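Local atomic coordinates of DUF5625 domain-containing protein (Sulfurospirillum deleyianum, PDB entry 3NKG), a protein that is of unknown function but folds as two facing antiparallel beta-sheets with a helical extension, consistent with the galactose-binding-like clan and thus possibly with ligand binding. Residues A[11-16]-A[161-166]; A[55-60]-A[155-160]; A[61-66]-A[92-97]; A[119-124]-A[133-138]. All coordinates share one frame; numbering follows the deposited sequence. Where two conformers were deposited one is given.

Contact 1 and contact 2, centres 11 Å apart, are neighbours along the chain, 155-160 running straight into 161-166; Leu13 O and Phe155 N, 3.0 Å apart, probably form a hydrogen bond between them. Contact 2 leads on to contact 3, centres 13 Å apart, because Phe57 O and Phe60 N each probably pair with the backbone of 92-97. Arg133 of contact 4 joins contacts 2 and 3, its NH2 reaching Leu58 O and its NH1 Thr96 O. Contacts 1 and 3 do not touch and sit on opposite sides of the chain's centre. No active site is known; a glycerol, probably from crystallisation, lies about 3 Å from the Tyr121 side chain of contact 4.

Contact 1 (A[11-16]-A[161-166]); sequences IDLSQA and RKVDFT
Ile11 meets Val163 through one nearly straight backbone bond and through an apolar face beside it. Ile11 N donates to Val163 O at 2.9 Å, with an N-H...O angle of 171°. On the packed side, Ile11 CG1 lies against Val163 CG1 at 3.9 Å, where a chi1 of 63° sets it between the backbone N and the carbonyl carbon. The other branch, Ile11 CG2, approaches Phe165 CB at 4.1 Å. Leu13 adds a looser touch, its CD1 reaching Val163 CG2 at 4.2 Å. These residues join the end of strand 7-11, an outer strand of a four-stranded antiparallel sheet, to strand 163-169, and Leu36 and Phe38 of strand 30-38 continue the apolar layer. With an alanine in place of Ile11, Val163 CG1 and Phe165 CB would probably lose their cover and a gap would open beside the backbone bond. On the hydrated side, water 1 stands between Val163 N and Ile11 O, which it reaches at 3.0 Å. Water 2 accepts from Leu13 N within hydrogen-bonding distance of Ile11 O and Arg161 O; water 3 lies between Arg161 O and Asp12 OD1, which accepts from Ser14 N in an Asx turn.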
# COMPACT_ATOMS: atom_id res chain seq x y z
N ILE A 11 3.92 5.33 -7.75
CA ILE A 11 2.57 5.56 -8.25
C ILE A 11 2.03 6.91 -7.79
O ILE A 11 2.53 7.52 -6.83
CB ILE A 11 1.62 4.46 -7.81
CG1 ILE A 11 1.51 4.44 -6.29
CG2 ILE A 11 2.12 3.11 -8.32
CD1 ILE A 11 0.46 3.48 -5.81
N ASP A 12 0.98 7.36 -8.47
CA ASP A 12 0.38 8.68 -8.28
C ASP A 12 -1.06 8.54 -7.78
O ASP A 12 -1.97 8.30 -8.58
CB ASP A 12 0.36 9.41 -9.62
CG ASP A 12 -0.22 10.82 -9.51
OD1 ASP A 12 -0.64 11.21 -8.40
OD2 ASP A 12 -0.22 11.54 -10.53
N LEU A 13 -1.28 8.74 -6.47
CA LEU A 13 -2.63 8.60 -5.91
C LEU A 13 -3.47 9.88 -6.03
O LEU A 13 -4.61 9.89 -5.59
CB LEU A 13 -2.55 8.24 -4.42
CG LEU A 13 -1.82 6.99 -3.95
CD1 LEU A 13 -2.14 6.82 -2.47
CD2 LEU A 13 -2.28 5.77 -4.73
N SER A 14 -2.92 10.94 -6.61
CA SER A 14 -3.67 12.20 -6.74
C SER A 14 -4.57 12.21 -7.99
O SER A 14 -5.45 13.05 -8.11
CB SER A 14 -2.72 13.40 -6.76
OG SER A 14 -1.94 13.39 -7.95
N GLN A 15 -4.35 11.27 -8.91
CA GLN A 15 -5.13 11.21 -10.17
C GLN A 15 -5.93 9.91 -10.33
O GLN A 15 -5.36 8.83 -10.32
CB GLN A 15 -4.19 11.37 -11.38
CG GLN A 15 -3.53 12.73 -11.50
CD GLN A 15 -4.52 13.84 -11.82
OE1 GLN A 15 -5.19 13.80 -12.86
NE2 GLN A 15 -4.62 14.84 -10.94
N ALA A 16 -7.24 10.03 -10.54
CA ALA A 16 -8.10 8.87 -10.84
C ALA A 16 -7.62 8.18 -12.11
O ALA A 16 -7.25 8.86 -13.07
CB ALA A 16 -9.58 9.29 -10.96
N ARG A 161 2.84 14.21 -3.50
CA ARG A 161 3.45 13.32 -2.53
C ARG A 161 3.92 12.05 -3.20
O ARG A 161 3.19 11.47 -3.99
CB ARG A 161 2.50 13.01 -1.37
CG ARG A 161 3.08 11.97 -0.39
CD ARG A 161 2.20 11.75 0.84
NE ARG A 161 1.73 12.99 1.46
CZ ARG A 161 2.40 13.68 2.39
NH1 ARG A 161 1.85 14.79 2.89
NH2 ARG A 161 3.59 13.29 2.83
N LYS A 162 5.13 11.63 -2.90
CA LYS A 162 5.63 10.36 -3.42
C LYS A 162 5.06 9.18 -2.65
O LYS A 162 5.04 9.17 -1.41
CB LYS A 162 7.16 10.33 -3.43
CG LYS A 162 7.77 11.06 -4.62
CD LYS A 162 9.21 11.46 -4.37
CE LYS A 162 9.51 12.83 -4.99
NZ LYS A 162 10.91 13.32 -4.73
N VAL A 163 4.58 8.20 -3.41
CA VAL A 163 4.08 6.93 -2.89
C VAL A 163 4.67 5.80 -3.76
O VAL A 163 4.69 5.92 -4.99
CB VAL A 163 2.55 6.88 -2.99
CG1 VAL A 163 2.04 5.49 -2.62
CG2 VAL A 163 1.90 7.98 -2.14
N ASP A 164 5.17 4.74 -3.13
CA ASP A 164 5.69 3.57 -3.84
C ASP A 164 4.76 2.38 -3.64
O ASP A 164 4.34 2.09 -2.52
CB ASP A 164 7.06 3.17 -3.29
CG ASP A 164 8.17 4.09 -3.74
OD1 ASP A 164 8.09 4.62 -4.87
OD2 ASP A 164 9.13 4.28 -2.97
N PHE A 165 4.42 1.71 -4.73
CA PHE A 165 3.94 0.33 -4.65
C PHE A 165 5.17 -0.57 -4.50
O PHE A 165 6.09 -0.52 -5.32
CB PHE A 165 3.14 -0.04 -5.89
CG PHE A 165 2.74 -1.47 -5.95
CD1 PHE A 165 1.58 -1.91 -5.31
CD2 PHE A 165 3.48 -2.38 -6.65
CE1 PHE A 165 1.20 -3.24 -5.36
CE2 PHE A 165 3.10 -3.73 -6.71
CZ PHE A 165 1.97 -4.15 -6.06
N THR A 166 5.17 -1.39 -3.46
CA THR A 166 6.36 -2.19 -3.14
C THR A 166 6.06 -3.68 -2.95
O THR A 166 5.08 -4.06 -2.30
CB THR A 166 7.07 -1.62 -1.92
OG1 THR A 166 7.64 -0.36 -2.27
CG2 THR A 166 8.20 -2.53 -1.45
O HOH W 1 5.27 8.51 -6.20
O HOH W 2 1.32 9.58 -5.15
O HOH W 3 1.25 11.99 -6.32

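Contact 2 (A[55-60]-A[155-160]); sequences WKFLGF and FSEMIG
The ring of Phe57 is met by three residues of 155-160, one over a face and two at the edge. Over the face comes Met158, present as selenomethionine: its CE lies 3.7 Å from the Phe57 centroid and only 12° off the ring normal, a CH-pi contact. Atom SE of Met158 is farther back, 4.8 Å from the same centroid, so the pair is a Met-aromatic contact led by the methyl group. Bends at chi2 and chi3 of Met158 fold that methyl over the ring. Against Phe155 the geometry is an offset edge-to-face stack: the edge of Phe57 points to the face of Phe155, with planes at 88° and centroids 5.6 Å apart. Glu157 also stands at the ring edge, its OE2 3.6 Å from Phe57 CD2 and its carboxylate plane turned 78° against the ring. Phe57 CG lies anti to the backbone N, projecting the ring from the last turn of helix 49-58 into the loop between strands 143-151 and 163-169, where Phe38 also packs on it. A serine in place of Phe57 would probably leave the Met158 methyl without a ring to rest on and the face of Phe155 without the edge that meets it. No hydrogen bond crosses this contact, so its cohesion is aromatic and apolar, with the electropositive C-H rim probably a mildly favourable neighbour for the Glu157 carboxylate.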
# COMPACT_ATOMS: atom_id res chain seq x y z
N TRP A 55 -0.35 9.85 8.89
CA TRP A 55 -1.01 8.96 9.83
C TRP A 55 -2.54 9.09 9.74
O TRP A 55 -3.27 8.10 9.67
CB TRP A 55 -0.57 9.32 11.24
CG TRP A 55 -0.71 8.21 12.17
CD1 TRP A 55 -1.38 7.04 11.98
CD2 TRP A 55 -0.13 8.13 13.48
NE1 TRP A 55 -1.26 6.23 13.09
CE2 TRP A 55 -0.50 6.89 14.03
CE3 TRP A 55 0.65 9.01 14.25
CZ2 TRP A 55 -0.11 6.49 15.30
CZ3 TRP A 55 1.04 8.61 15.51
CH2 TRP A 55 0.65 7.37 16.03
N LYS A 56 -3.03 10.31 9.74
CA LYS A 56 -4.47 10.53 9.65
C LYS A 56 -5.08 9.82 8.42
O LYS A 56 -6.11 9.12 8.52
CB LYS A 56 -4.77 12.03 9.61
CG LYS A 56 -6.24 12.34 9.29
CD LYS A 56 -6.48 13.86 9.33
CE LYS A 56 -7.62 14.30 8.42
NZ LYS A 56 -7.71 15.80 8.43
N PHE A 57 -4.44 10.01 7.27
CA PHE A 57 -4.86 9.40 6.00
C PHE A 57 -4.83 7.85 6.07
O PHE A 57 -5.75 7.18 5.61
CB PHE A 57 -3.93 9.89 4.87
CG PHE A 57 -4.34 9.45 3.49
CD1 PHE A 57 -3.86 8.27 2.95
CD2 PHE A 57 -5.23 10.21 2.74
CE1 PHE A 57 -4.25 7.84 1.66
CE2 PHE A 57 -5.63 9.81 1.46
CZ PHE A 57 -5.13 8.61 0.91
N LEU A 58 -3.73 7.29 6.58
CA LEU A 58 -3.59 5.83 6.70
C LEU A 58 -4.61 5.18 7.66
O LEU A 58 -5.11 4.08 7.39
CB LEU A 58 -2.17 5.46 7.16
CG LEU A 58 -1.05 5.70 6.13
CD1 LEU A 58 0.35 5.40 6.70
CD2 LEU A 58 -1.33 4.85 4.90
N GLY A 59 -4.89 5.84 8.78
CA GLY A 59 -5.72 5.24 9.82
C GLY A 59 -4.87 4.64 10.94
O GLY A 59 -3.64 4.68 10.88
N PHE A 60 -5.54 4.06 11.94
CA PHE A 60 -4.89 3.47 13.11
C PHE A 60 -5.09 1.95 13.26
O PHE A 60 -4.30 1.29 13.92
CB PHE A 60 -5.41 4.18 14.37
CG PHE A 60 -4.90 5.58 14.51
CD1 PHE A 60 -5.39 6.60 13.69
CD2 PHE A 60 -3.93 5.88 15.44
CE1 PHE A 60 -4.91 7.89 13.81
CE2 PHE A 60 -3.45 7.19 15.57
CZ PHE A 60 -3.93 8.19 14.75
N PHE A 155 -7.05 11.41 -4.82
CA PHE A 155 -6.90 11.92 -3.45
C PHE A 155 -6.08 13.21 -3.43
O PHE A 155 -4.88 13.20 -3.66
CB PHE A 155 -6.31 10.83 -2.52
CG PHE A 155 -7.22 9.66 -2.38
CD1 PHE A 155 -8.28 9.68 -1.46
CD2 PHE A 155 -7.08 8.57 -3.22
CE1 PHE A 155 -9.16 8.62 -1.36
CE2 PHE A 155 -7.98 7.48 -3.13
CZ PHE A 155 -9.01 7.51 -2.21
N SER A 156 -6.76 14.32 -3.19
CA SER A 156 -6.12 15.62 -3.26
C SER A 156 -5.05 15.78 -2.19
O SER A 156 -4.10 16.52 -2.38
CB SER A 156 -7.16 16.75 -3.16
OG SER A 156 -7.74 16.82 -1.86
N GLU A 157 -5.20 15.07 -1.06
CA GLU A 157 -4.14 15.01 -0.04
C GLU A 157 -2.81 14.48 -0.57
O GLU A 157 -1.75 14.74 -0.00
CB GLU A 157 -4.56 14.13 1.14
CG GLU A 157 -5.95 14.40 1.65
CD GLU A 157 -6.99 13.41 1.11
OE1 GLU A 157 -7.21 13.34 -0.12
OE2 GLU A 157 -7.62 12.73 1.95
N MSE A 158 -2.85 13.71 -1.65
CA MSE A 158 -1.66 13.05 -2.16
C MSE A 158 -1.01 13.85 -3.28
O MSE A 158 -0.05 13.41 -3.89
CB MSE A 158 -2.02 11.66 -2.65
CG MSE A 158 -2.53 10.77 -1.52
SE MSE A 158 -0.97 10.35 -0.39
CE MSE A 158 -1.60 10.82 1.41
N ILE A 159 -1.54 15.03 -3.57
CA ILE A 159 -0.94 15.83 -4.62
C ILE A 159 0.52 16.17 -4.26
O ILE A 159 0.79 16.64 -3.16
CB ILE A 159 -1.74 17.13 -4.87
CG1 ILE A 159 -3.12 16.82 -5.47
CG2 ILE A 159 -0.97 18.06 -5.81
CD1 ILE A 159 -4.03 18.10 -5.56
N GLY A 160 1.44 15.92 -5.18
CA GLY A 160 2.85 16.21 -4.93
C GLY A 160 3.54 15.23 -3.97
O GLY A 160 4.73 15.40 -3.67

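Contact 3 (A[61-66]-A[92-97]); sequences NSYDPR and DCDGTV
Asp94 OD1 is held by two donors from 61-66. Tyr63 OH gives the shorter bond, 2.6 Å to Asp94 OD1, arriving on the syn side of the carboxylate with the oxygen at the edge of the phenol ring. Asn61 ND2 donates to the same oxygen at 2.9 Å, but from well above the carboxylate plane, 49° out of it; seen from the asparagine, the oxygen lies almost in the amide plane. Asn61 CG lies anti to the carbonyl carbon (chi1 -71°), which turns the amide toward Asp94. Amide and carboxylate stand steeply to each other, 81° apart. A backbone bond runs alongside, Asn61 N to Cys93 O at 3.0 Å and nearly straight. Asp94 is presented by a type I beta turn, Asp92 to Gly95, closed by Gly95 N to Asp92 O at 2.8 Å and reinforced by an Asx turn in which Asp92 OD1 accepts from Asp94 N. The contact thus fastens the short strand 62-63 to the connection between helix 76-83 and strand 98-107. Elsewhere Asn61 OD1 accepts from Val74 N, which fixes the flip of the amide, and Lys124 lies against both Asp94 and, by a cation-pi contact, Tyr63. With two donors on one oxygen and a lysine close by, Asp94 is likely to be kept ionised.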
# COMPACT_ATOMS: atom_id res chain seq x y z
N ASN A 61 -6.19 1.44 12.72
CA ASN A 61 -6.47 0.00 12.74
C ASN A 61 -5.49 -0.75 11.85
O ASN A 61 -5.02 -0.21 10.84
CB ASN A 61 -7.92 -0.25 12.27
CG ASN A 61 -8.96 0.23 13.30
OD1 ASN A 61 -8.64 0.33 14.48
ND2 ASN A 61 -10.17 0.54 12.84
N SER A 62 -5.21 -2.01 12.20
CA SER A 62 -4.25 -2.81 11.46
C SER A 62 -4.84 -4.17 11.09
O SER A 62 -5.52 -4.80 11.92
CB SER A 62 -2.96 -3.04 12.27
OG SER A 62 -2.39 -1.82 12.70
N TYR A 63 -4.52 -4.63 9.88
CA TYR A 63 -5.03 -5.89 9.34
C TYR A 63 -3.88 -6.72 8.78
O TYR A 63 -3.00 -6.19 8.11
CB TYR A 63 -6.08 -5.59 8.26
CG TYR A 63 -7.27 -4.83 8.79
CD1 TYR A 63 -7.25 -3.43 8.87
CD2 TYR A 63 -8.42 -5.49 9.20
CE1 TYR A 63 -8.32 -2.73 9.37
CE2 TYR A 63 -9.53 -4.79 9.72
CZ TYR A 63 -9.46 -3.41 9.80
OH TYR A 63 -10.54 -2.69 10.27
N ASP A 64 -3.86 -8.01 9.07
CA ASP A 64 -2.83 -8.91 8.55
C ASP A 64 -3.01 -9.10 7.05
O ASP A 64 -4.07 -9.55 6.62
CB ASP A 64 -2.94 -10.26 9.27
CG ASP A 64 -1.75 -11.17 9.02
OD1 ASP A 64 -1.10 -11.07 7.93
OD2 ASP A 64 -1.49 -12.00 9.92
N PRO A 65 -2.00 -8.75 6.23
CA PRO A 65 -2.18 -8.88 4.78
C PRO A 65 -2.34 -10.33 4.32
O PRO A 65 -2.85 -10.59 3.24
CB PRO A 65 -0.89 -8.27 4.20
CG PRO A 65 0.12 -8.36 5.32
CD PRO A 65 -0.68 -8.18 6.59
N ARG A 66 -1.90 -11.28 5.15
CA ARG A 66 -1.97 -12.69 4.76
C ARG A 66 -3.41 -13.21 4.68
O ARG A 66 -3.74 -13.99 3.80
CB ARG A 66 -1.14 -13.57 5.72
CG ARG A 66 0.33 -13.15 5.79
CD ARG A 66 1.10 -13.91 6.87
NE ARG A 66 0.54 -13.71 8.21
CZ ARG A 66 1.04 -14.27 9.31
NH1 ARG A 66 2.11 -15.04 9.23
NH2 ARG A 66 0.48 -14.04 10.49
N ASP A 92 -12.83 7.93 11.13
CA ASP A 92 -12.83 6.46 11.05
C ASP A 92 -11.41 5.93 11.16
O ASP A 92 -10.57 6.18 10.28
CB ASP A 92 -13.42 6.05 9.69
CG ASP A 92 -13.72 4.54 9.60
OD1 ASP A 92 -12.92 3.72 10.10
OD2 ASP A 92 -14.76 4.16 9.02
N CYS A 93 -11.11 5.17 12.22
CA CYS A 93 -9.76 4.61 12.41
C CYS A 93 -9.26 3.62 11.35
O CYS A 93 -8.08 3.28 11.32
CB CYS A 93 -9.59 4.05 13.82
SG CYS A 93 -9.56 5.45 14.98
N ASP A 94 -10.15 3.20 10.46
CA ASP A 94 -9.70 2.47 9.29
C ASP A 94 -8.92 3.36 8.30
O ASP A 94 -8.30 2.85 7.40
CB ASP A 94 -10.87 1.78 8.58
CG ASP A 94 -11.20 0.41 9.18
OD1 ASP A 94 -10.43 -0.09 10.04
OD2 ASP A 94 -12.23 -0.18 8.78
N GLY A 95 -8.96 4.68 8.47
CA GLY A 95 -8.30 5.58 7.55
C GLY A 95 -9.07 5.80 6.25
O GLY A 95 -10.22 5.39 6.11
N THR A 96 -8.43 6.47 5.30
CA THR A 96 -9.05 6.72 4.01
C THR A 96 -8.94 5.49 3.14
O THR A 96 -7.84 4.96 2.93
CB THR A 96 -8.40 7.91 3.31
OG1 THR A 96 -8.65 9.08 4.08
CG2 THR A 96 -8.99 8.10 1.90
N VAL A 97 -10.07 5.00 2.65
CA VAL A 97 -10.03 3.79 1.84
C VAL A 97 -9.47 4.17 0.49
O VAL A 97 -9.92 5.13 -0.10
CB VAL A 97 -11.43 3.16 1.65
CG1 VAL A 97 -11.37 2.09 0.56
CG2 VAL A 97 -11.94 2.57 2.98

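Contact 4 (A[119-124]-A[133-138]); sequences NLYMTK and RDITTI
Arg133, Tyr121 and Thr123 carry most of the surface buried here. The guanidinium of Arg133 lies flat over the backbone of Lys124, its CZ 3.4 Å from Lys124 CA, while Thr123 meets it at the edge. There Arg133 NH1 gives Thr123 OG1 only a weak bond of 3.3 Å; the stronger acceptors are Leu58 O for NH2, Thr96 O for NH1 and Gly125 O for NE, and Thr123 OG1 is itself bonded to Val98 O. The methyl of Thr123 points instead to Ile135, CG2 to CG1 at 4.0 Å. Tyr121 offers a face to Ile135 CG2, a CH-pi contact 3.9 Å from its centroid and 24° off the normal; with Ile135 CG1 beside the backbone N (chi1 -58°), CG2 falls anti to that N and reaches over the CG side of the ring. Farther out, Tyr121 OH touches Thr136 CG2 at 3.6 Å. Strands 113-123 and 132-140 are outer strands of different sheets, their local axes 7.9 Å apart at closest approach. Side chains and waters make the bridge: water 4 accepts from Lys124 N and donates to Asp134 O. Ile135 and Thr136 both face Leu34, a classic beta bulge where strand 132-140 pairs with strand 30-38. Because the buried guanidinium meets carbonyl oxygens and no carboxylate among its named partners, its charge is probably stabilised by carbonyl dipoles of the C-terminal end of helix 49-58 and of two loops.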
# COMPACT_ATOMS: atom_id res chain seq x y z
N ASN A 119 -7.43 -8.04 -9.52
CA ASN A 119 -8.11 -7.82 -8.24
C ASN A 119 -8.23 -6.34 -7.87
O ASN A 119 -7.27 -5.58 -7.98
CB ASN A 119 -7.35 -8.56 -7.13
CG ASN A 119 -7.46 -10.09 -7.26
OD1 ASN A 119 -8.49 -10.68 -6.92
ND2 ASN A 119 -6.42 -10.71 -7.75
N LEU A 120 -9.41 -5.95 -7.40
CA LEU A 120 -9.62 -4.61 -6.88
C LEU A 120 -9.55 -4.71 -5.36
O LEU A 120 -10.34 -5.45 -4.77
CB LEU A 120 -10.99 -4.09 -7.32
CG LEU A 120 -11.44 -2.77 -6.67
CD1 LEU A 120 -10.49 -1.63 -7.11
CD2 LEU A 120 -12.89 -2.47 -7.04
N TYR A 121 -8.58 -4.03 -4.74
CA TYR A 121 -8.45 -4.00 -3.29
C TYR A 121 -8.96 -2.68 -2.76
O TYR A 121 -8.49 -1.63 -3.17
CB TYR A 121 -7.00 -4.17 -2.84
CG TYR A 121 -6.41 -5.49 -3.28
CD1 TYR A 121 -5.75 -5.60 -4.51
CD2 TYR A 121 -6.56 -6.63 -2.50
CE1 TYR A 121 -5.23 -6.82 -4.94
CE2 TYR A 121 -6.04 -7.87 -2.92
CZ TYR A 121 -5.37 -7.95 -4.13
OH TYR A 121 -4.86 -9.15 -4.56
N MSE A 122 -9.92 -2.75 -1.84
CA MSE A 122 -10.35 -1.60 -1.07
C MSE A 122 -9.40 -1.42 0.12
O MSE A 122 -9.73 -1.74 1.28
CB MSE A 122 -11.80 -1.79 -0.62
CG MSE A 122 -12.72 -2.14 -1.79
SE MSE A 122 -12.82 -0.73 -3.18
CE MSE A 122 -13.67 0.52 -2.07
N THR A 123 -8.21 -0.92 -0.15
CA THR A 123 -7.17 -0.90 0.90
C THR A 123 -7.56 0.03 2.05
O THR A 123 -8.28 1.05 1.86
CB THR A 123 -5.82 -0.50 0.32
OG1 THR A 123 -5.78 0.91 0.11
CG2 THR A 123 -5.57 -1.23 -1.02
N LYS A 124 -7.08 -0.30 3.24
CA LYS A 124 -7.40 0.49 4.42
C LYS A 124 -6.36 0.20 5.48
O LYS A 124 -5.62 -0.78 5.40
CB LYS A 124 -8.78 0.10 4.96
CG LYS A 124 -8.89 -1.41 5.22
CD LYS A 124 -10.18 -1.76 5.95
CE LYS A 124 -10.28 -3.28 6.10
NZ LYS A 124 -11.62 -3.70 6.57
N ARG A 133 0.84 1.19 4.01
CA ARG A 133 -0.44 0.51 4.04
C ARG A 133 -0.27 -0.85 3.37
O ARG A 133 0.26 -0.94 2.25
CB ARG A 133 -1.51 1.32 3.34
CG ARG A 133 -2.76 0.48 3.20
CD ARG A 133 -3.93 1.25 2.86
NE ARG A 133 -4.39 2.14 3.94
CZ ARG A 133 -5.28 3.09 3.70
NH1 ARG A 133 -5.73 3.25 2.45
NH2 ARG A 133 -5.71 3.89 4.68
N ASP A 134 -0.65 -1.91 4.09
CA ASP A 134 -0.52 -3.28 3.62
C ASP A 134 -1.72 -3.60 2.72
O ASP A 134 -2.87 -3.39 3.12
CB ASP A 134 -0.46 -4.23 4.83
CG ASP A 134 0.91 -4.19 5.55
OD1 ASP A 134 1.86 -3.60 4.99
OD2 ASP A 134 1.05 -4.76 6.67
N ILE A 135 -1.46 -4.08 1.50
CA ILE A 135 -2.53 -4.41 0.57
C ILE A 135 -2.87 -5.90 0.64
O ILE A 135 -4.01 -6.29 0.96
CB ILE A 135 -2.16 -4.10 -0.90
CG1 ILE A 135 -1.80 -2.63 -1.10
CG2 ILE A 135 -3.29 -4.47 -1.83
CD1 ILE A 135 -0.97 -2.38 -2.37
N THR A 136 -1.90 -6.74 0.32
CA THR A 136 -2.12 -8.18 0.34
C THR A 136 -0.78 -8.94 0.39
O THR A 136 0.30 -8.35 0.27
CB THR A 136 -2.99 -8.65 -0.88
OG1 THR A 136 -3.44 -10.00 -0.69
CG2 THR A 136 -2.20 -8.56 -2.19
N THR A 137 -0.87 -10.24 0.63
CA THR A 137 0.28 -11.14 0.55
C THR A 137 -0.06 -12.22 -0.48
O THR A 137 -1.15 -12.80 -0.42
CB THR A 137 0.53 -11.80 1.90
OG1 THR A 137 0.72 -10.79 2.90
CG2 THR A 137 1.78 -12.71 1.86
N ILE A 138 0.85 -12.49 -1.41
CA ILE A 138 0.58 -13.41 -2.50
C ILE A 138 1.75 -14.39 -2.71
O ILE A 138 2.93 -14.00 -2.66
CB ILE A 138 0.31 -12.63 -3.81
CG1 ILE A 138 0.00 -13.60 -4.96
CG2 ILE A 138 1.52 -11.81 -4.19
CD1 ILE A 138 -0.22 -12.87 -6.30
O HOH W 4 -5.62 -2.90 2.82
O HOH W 5 -3.12 -1.81 6.20